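Local coordinates for protein putative isomerase YbhH (Escherichia coli, PDB 6OTV) that is probably an isomerase of the PrpF family, a branch of the diaminopimelate epimerase-like proteins, with its exact substrate and reaction not established, at residues Ile149-Phe163 against Thr330-Ile342. Residues are numbered along the deposited sequence; the frame is centred on the assembly and turned at random.
Sequences IDGVPGTAAPVALTF and TLRASVIRTTRKI. With EDO (1,2-ethanediol), chain E; EDO (1,2-ethanediol), chain P; EDO (1,2-ethanediol), chain N; EDO (1,2-ethanediol), chain D.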
loop_
_atom_site.group_PDB
_atom_site.type_symbol
_atom_site.label_atom_id
_atom_site.label_comp_id
_atom_site.label_asym_id
_atom_site.label_seq_id
_atom_site.Cartn_x
_atom_site.Cartn_y
_atom_site.Cartn_z
ATOM N N ILE A 149 3.084 -26.747 10.054
ATOM C CA ILE A 149 3.205 -26.725 8.602
ATOM C C ILE A 149 3.951 -27.973 8.154
ATOM O O ILE A 149 4.784 -28.518 8.885
ATOM C CB ILE A 149 3.926 -25.454 8.096
ATOM C CG1 ILE A 149 5.312 -25.327 8.743
ATOM C CG2 ILE A 149 3.081 -24.211 8.358
ATOM C CD1 ILE A 149 6.135 -24.174 8.201
ATOM N N ASP A 150 3.642 -28.429 6.939
ATOM C CA ASP A 150 4.333 -29.584 6.377
ATOM C C ASP A 150 5.813 -29.282 6.188
ATOM O O ASP A 150 6.195 -28.165 5.831
ATOM C CB ASP A 150 3.720 -29.981 5.034
ATOM C CG ASP A 150 2.353 -30.608 5.177
ATOM O OD1 ASP A 150 1.968 -30.961 6.314
ATOM O OD2 ASP A 150 1.658 -30.740 4.149
ATOM N N GLY A 151 6.648 -30.294 6.423
ATOM C CA GLY A 151 8.072 -30.189 6.206
ATOM C C GLY A 151 8.877 -29.724 7.398
ATOM O O GLY A 151 10.114 -29.755 7.340
ATOM N N VAL A 152 8.224 -29.285 8.475
ATOM C CA VAL A 152 8.902 -28.799 9.665
ATOM C C VAL A 152 8.329 -29.525 10.875
ATOM O O VAL A 152 7.115 -29.489 11.097
ATOM C CB VAL A 152 8.758 -27.277 9.847
ATOM C CG1 VAL A 152 9.650 -26.808 10.973
ATOM C CG2 VAL A 152 9.094 -26.547 8.558
ATOM N N PRO A 153 9.147 -30.187 11.687
ATOM C CA PRO A 153 8.611 -30.894 12.856
ATOM C C PRO A 153 8.126 -29.927 13.928
ATOM O O PRO A 153 8.490 -28.748 13.963
ATOM C CB PRO A 153 9.805 -31.719 13.358
ATOM C CG PRO A 153 10.795 -31.721 12.223
ATOM C CD PRO A 153 10.588 -30.426 11.507
ATOM N N GLY A 154 7.279 -30.452 14.812
ATOM C CA GLY A 154 6.799 -29.688 15.946
ATOM C C GLY A 154 5.836 -28.573 15.562
ATOM O O GLY A 154 5.287 -28.517 14.457
ATOM N N THR A 155 5.636 -27.669 16.515
ATOM C CA THR A 155 4.743 -26.536 16.339
ATOM C C THR A 155 5.461 -25.253 16.726
ATOM O O THR A 155 6.390 -25.262 17.537
ATOM C CB THR A 155 3.461 -26.686 17.176
ATOM O OG1 THR A 155 3.804 -26.853 18.558
ATOM C CG2 THR A 155 2.647 -27.887 16.705
ATOM N N ALA A 156 5.018 -24.145 16.139
ATOM C CA ALA A 156 5.569 -22.835 16.450
ATOM C C ALA A 156 4.471 -21.795 16.282
ATOM O O ALA A 156 3.327 -22.117 15.949
ATOM C CB ALA A 156 6.781 -22.511 15.571
ATOM N N ALA A 157 4.834 -20.540 16.519
ATOM C CA ALA A 157 3.883 -19.449 16.394
ATOM C C ALA A 157 3.535 -19.216 14.926
ATOM O O ALA A 157 4.424 -19.205 14.069
ATOM C CB ALA A 157 4.454 -18.168 17.003
ATOM N N PRO A 158 2.259 -19.023 14.603
ATOM C CA PRO A 158 1.894 -18.719 13.215
ATOM C C PRO A 158 2.264 -17.291 12.845
ATOM O O PRO A 158 2.159 -16.369 13.659
ATOM C CB PRO A 158 0.375 -18.924 13.197
ATOM C CG PRO A 158 -0.043 -18.599 14.595
ATOM C CD PRO A 158 1.077 -19.099 15.481
ATOM N N VAL A 159 2.707 -17.116 11.602
ATOM C CA VAL A 159 2.876 -15.801 10.999
ATOM C C VAL A 159 2.001 -15.750 9.756
ATOM O O VAL A 159 2.064 -16.648 8.907
ATOM C CB VAL A 159 4.349 -15.493 10.663
ATOM C CG1 VAL A 159 4.992 -16.639 9.902
ATOM C CG2 VAL A 159 4.452 -14.196 9.869
ATOM N N ALA A 160 1.165 -14.720 9.667
ATOM C CA ALA A 160 0.251 -14.559 8.545
ATOM C C ALA A 160 0.893 -13.674 7.486
ATOM O O ALA A 160 1.386 -12.584 7.794
ATOM C CB ALA A 160 -1.076 -13.959 9.013
ATOM N N LEU A 161 0.895 -14.153 6.243
ATOM C CA LEU A 161 1.475 -13.436 5.112
ATOM C C LEU A 161 0.360 -13.141 4.120
ATOM O O LEU A 161 -0.185 -14.064 3.505
ATOM C CB LEU A 161 2.587 -14.252 4.455
ATOM C CG LEU A 161 3.758 -14.667 5.345
ATOM C CD1 LEU A 161 4.767 -15.470 4.545
ATOM C CD2 LEU A 161 4.417 -13.445 5.984
ATOM N N THR A 162 0.025 -11.863 3.962
ATOM C CA THR A 162 -1.044 -11.422 3.074
ATOM C C THR A 162 -0.444 -10.661 1.899
ATOM O O THR A 162 0.219 -9.634 2.091
ATOM C CB THR A 162 -2.046 -10.544 3.820
ATOM O OG1 THR A 162 -2.555 -11.257 4.952
ATOM C CG2 THR A 162 -3.203 -10.165 2.906
ATOM N N PHE A 163 -0.693 -11.154 0.689
ATOM C CA PHE A 163 -0.172 -10.542 -0.526
ATOM C C PHE A 163 -1.110 -9.432 -0.988
ATOM O O PHE A 163 -2.321 -9.642 -1.111
ATOM C CB PHE A 163 0.017 -11.601 -1.614
ATOM C CG PHE A 163 1.181 -12.524 -1.352
ATOM C CD1 PHE A 163 1.155 -13.408 -0.281
ATOM C CD2 PHE A 163 2.302 -12.500 -2.166
ATOM C CE1 PHE A 163 2.227 -14.249 -0.027
ATOM C CE2 PHE A 163 3.378 -13.343 -1.919
ATOM C CZ PHE A 163 3.340 -14.217 -0.847
ATOM N N THR A 330 -9.049 -7.260 -7.101
ATOM C CA THR A 330 -9.131 -7.052 -5.664
ATOM C C THR A 330 -9.072 -8.358 -4.882
ATOM O O THR A 330 -9.286 -8.353 -3.667
ATOM C CB THR A 330 -10.408 -6.283 -5.313
ATOM O OG1 THR A 330 -11.552 -7.008 -5.782
ATOM C CG2 THR A 330 -10.389 -4.902 -5.954
ATOM N N LEU A 331 -8.788 -9.472 -5.552
ATOM C CA LEU A 331 -8.690 -10.759 -4.875
ATOM C C LEU A 331 -7.466 -10.771 -3.965
ATOM O O LEU A 331 -6.346 -10.514 -4.420
ATOM C CB LEU A 331 -8.616 -11.883 -5.907
ATOM C CG LEU A 331 -8.526 -13.317 -5.387
ATOM C CD1 LEU A 331 -9.685 -13.610 -4.456
ATOM C CD2 LEU A 331 -8.506 -14.306 -6.542
ATOM N N ARG A 332 -7.672 -11.069 -2.685
ATOM C CA ARG A 332 -6.612 -11.035 -1.685
ATOM C C ARG A 332 -6.322 -12.448 -1.194
ATOM O O ARG A 332 -7.247 -13.193 -0.852
ATOM C CB ARG A 332 -7.003 -10.139 -0.508
ATOM C CG ARG A 332 -5.827 -9.556 0.269
ATOM C CD ARG A 332 -6.308 -8.870 1.537
ATOM N NE ARG A 332 -6.945 -9.827 2.436
ATOM C CZ ARG A 332 -7.592 -9.497 3.549
ATOM N NH1 ARG A 332 -7.695 -8.224 3.904
ATOM N NH2 ARG A 332 -8.140 -10.442 4.303
ATOM N N ALA A 333 -5.041 -12.808 -1.155
ATOM C CA ALA A 333 -4.601 -14.131 -0.733
ATOM C C ALA A 333 -3.698 -14.016 0.485
ATOM O O ALA A 333 -2.868 -13.105 0.570
ATOM C CB ALA A 333 -3.854 -14.855 -1.857
ATOM N N SER A 334 -3.856 -14.945 1.424
ATOM C CA SER A 334 -3.004 -14.992 2.601
ATOM C C SER A 334 -2.636 -16.438 2.899
ATOM O O SER A 334 -3.380 -17.369 2.579
ATOM C CB SER A 334 -3.680 -14.350 3.822
ATOM O OG SER A 334 -4.893 -15.008 4.139
ATOM N N VAL A 335 -1.468 -16.614 3.509
ATOM C CA VAL A 335 -0.938 -17.927 3.853
ATOM C C VAL A 335 -0.390 -17.858 5.272
ATOM O O VAL A 335 0.146 -16.826 5.692
ATOM C CB VAL A 335 0.149 -18.373 2.848
ATOM C CG1 VAL A 335 0.871 -19.616 3.337
ATOM C CG2 VAL A 335 -0.469 -18.630 1.479
ATOM N N ILE A 336 -0.549 -18.948 6.021
ATOM C CA ILE A 336 0.043 -19.085 7.345
ATOM C C ILE A 336 1.365 -19.828 7.208
ATOM O O ILE A 336 1.437 -20.867 6.540
ATOM C CB ILE A 336 -0.900 -19.819 8.314
ATOM C CG1 ILE A 336 -2.250 -19.100 8.413
ATOM C CG2 ILE A 336 -0.253 -19.943 9.693
ATOM C CD1 ILE A 336 -2.186 -17.757 9.108
ATOM N N ARG A 337 2.410 -19.294 7.828
ATOM C CA ARG A 337 3.693 -19.972 7.937
ATOM C C ARG A 337 4.125 -19.950 9.396
ATOM O O ARG A 337 3.411 -19.451 10.272
ATOM C CB ARG A 337 4.759 -19.313 7.050
ATOM C CG ARG A 337 4.419 -19.237 5.566
ATOM C CD ARG A 337 4.850 -20.492 4.825
ATOM N NE ARG A 337 3.974 -21.621 5.112
ATOM C CZ ARG A 337 4.220 -22.869 4.728
ATOM N NH1 ARG A 337 5.321 -23.150 4.043
ATOM N NH2 ARG A 337 3.365 -23.835 5.035
ATOM N N THR A 338 5.300 -20.507 9.662
ATOM C CA THR A 338 5.952 -20.361 10.953
ATOM C C THR A 338 7.409 -20.002 10.715
ATOM O O THR A 338 7.964 -20.249 9.640
ATOM C CB THR A 338 5.866 -21.634 11.810
ATOM O OG1 THR A 338 6.707 -22.649 11.243
ATOM C CG2 THR A 338 4.428 -22.148 11.892
ATOM N N THR A 339 8.028 -19.412 11.732
ATOM C CA THR A 339 9.430 -19.040 11.647
ATOM C C THR A 339 10.061 -19.226 13.020
ATOM O O THR A 339 9.365 -19.345 14.032
ATOM C CB THR A 339 9.601 -17.596 11.145
ATOM O OG1 THR A 339 10.986 -17.329 10.897
ATOM C CG2 THR A 339 9.076 -16.602 12.171
ATOM N N ARG A 340 11.390 -19.266 13.045
ATOM C CA ARG A 340 12.102 -19.393 14.309
ATOM C C ARG A 340 13.505 -18.831 14.151
ATOM O O ARG A 340 14.177 -19.092 13.151
ATOM C CB ARG A 340 12.165 -20.852 14.775
ATOM C CG ARG A 340 12.529 -21.013 16.242
ATOM C CD ARG A 340 12.581 -22.477 16.644
ATOM N NE ARG A 340 13.784 -23.140 16.153
ATOM C CZ ARG A 340 14.959 -23.113 16.777
ATOM N NH1 ARG A 340 15.092 -22.445 17.918
ATOM N NH2 ARG A 340 16.003 -23.747 16.258
ATOM N N LYS A 341 13.936 -18.054 15.142
ATOM C CA LYS A 341 15.313 -17.591 15.198
ATOM C C LYS A 341 16.194 -18.708 15.740
ATOM O O LYS A 341 15.907 -19.279 16.797
ATOM C CB LYS A 341 15.425 -16.343 16.073
ATOM C CG LYS A 341 16.846 -15.829 16.240
ATOM C CD LYS A 341 16.880 -14.539 17.045
ATOM C CE LYS A 341 16.285 -14.730 18.428
ATOM N NZ LYS A 341 16.480 -13.520 19.275
ATOM N N ILE A 342 17.260 -19.027 15.013
ATOM C CA ILE A 342 18.128 -20.155 15.335
ATOM C C ILE A 342 19.459 -19.687 15.921
ATOM O O ILE A 342 19.829 -20.080 17.027
ATOM C CB ILE A 342 18.343 -21.053 14.098
ATOM C CG1 ILE A 342 17.003 -21.603 13.605
ATOM C CG2 ILE A 342 19.315 -22.182 14.420
ATOM C CD1 ILE A 342 17.112 -22.496 12.386
HETATM C C1 EDO E . 6.322 -25.187 13.365
HETATM O O1 EDO E . 6.189 -24.891 11.972
HETATM C C2 EDO E . 7.731 -25.704 13.611
HETATM O O2 EDO E . 7.875 -26.258 14.924
HETATM C C1 EDO P . 4.284 -31.664 10.567
HETATM O O1 EDO P . 5.076 -30.627 9.979
HETATM C C2 EDO P . 4.860 -32.055 11.925
HETATM O O2 EDO P . 4.752 -30.962 12.846
HETATM C C1 EDO N . 12.864 -19.803 20.536
HETATM O O1 EDO N . 12.931 -20.944 19.675
HETATM C C2 EDO N . 13.768 -18.703 19.988
HETATM O O2 EDO N . 13.597 -18.600 18.568
HETATM C C1 EDO D . -4.093 -8.530 -5.655
HETATM O O1 EDO D . -4.448 -7.202 -6.049
HETATM C C2 EDO D . -3.918 -8.572 -4.141
HETATM O O2 EDO D . -3.124 -9.700 -3.760
HETATM O O HOH W 1 4.896 -26.509 4.143
HETATM O O HOH W 2 6.797 -18.464 14.201
#
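V159 and R337 form a hydrogen-bonded pair near the start of strand 158-163, in its antiparallel pairing with the long strand 332-344 of this diaminopimelate epimerase-like fold. V159 N gives R337 O a bond of 2.8 Å, and R337 N returns one of 2.9 Å to V159 O. The exchange repeats between L161 and V335, with L161 N 2.8 Å from V335 O. V159, L161 and V335 turn apolar side chains to the same buried face as R337. Helix 94-106 packs on this face through S98, which touches V159, L161 and R337.

The other face is more open and more polar. There T162 CG2 lies against R332 CD, while the I336 side chain bridges two neighbours, its CG2 on P158 CB (3.7 Å) and its CD1 near A160 CB. The short side chain of A160 suits this place, where CD1 of I336 lies close by.

R337 has the long side chain needed to reach from its strand to the loop that leads into strand 158-163. Bends at chi2 (-88°) and chi3 (74°) fold it back, so that NE donates to the carbonyl of its own neighbour, I336 O, at 3.0 Å and nearly straight (172°). I149 then lies across the guanidinium, with CD1 over the centre of one face and CG2 3.4 Å from NH2. A water at the guanidinium edge links NH2 to D150 O in the type II turn 149-152, and NH1 bonds to N95.

Thus backbone bonds fix the strands, while a guanidinium held by carbonyl, water and asparagine, with isoleucine over one face, ties the turn to them; its buried charge is probably stabilised by these polar partners.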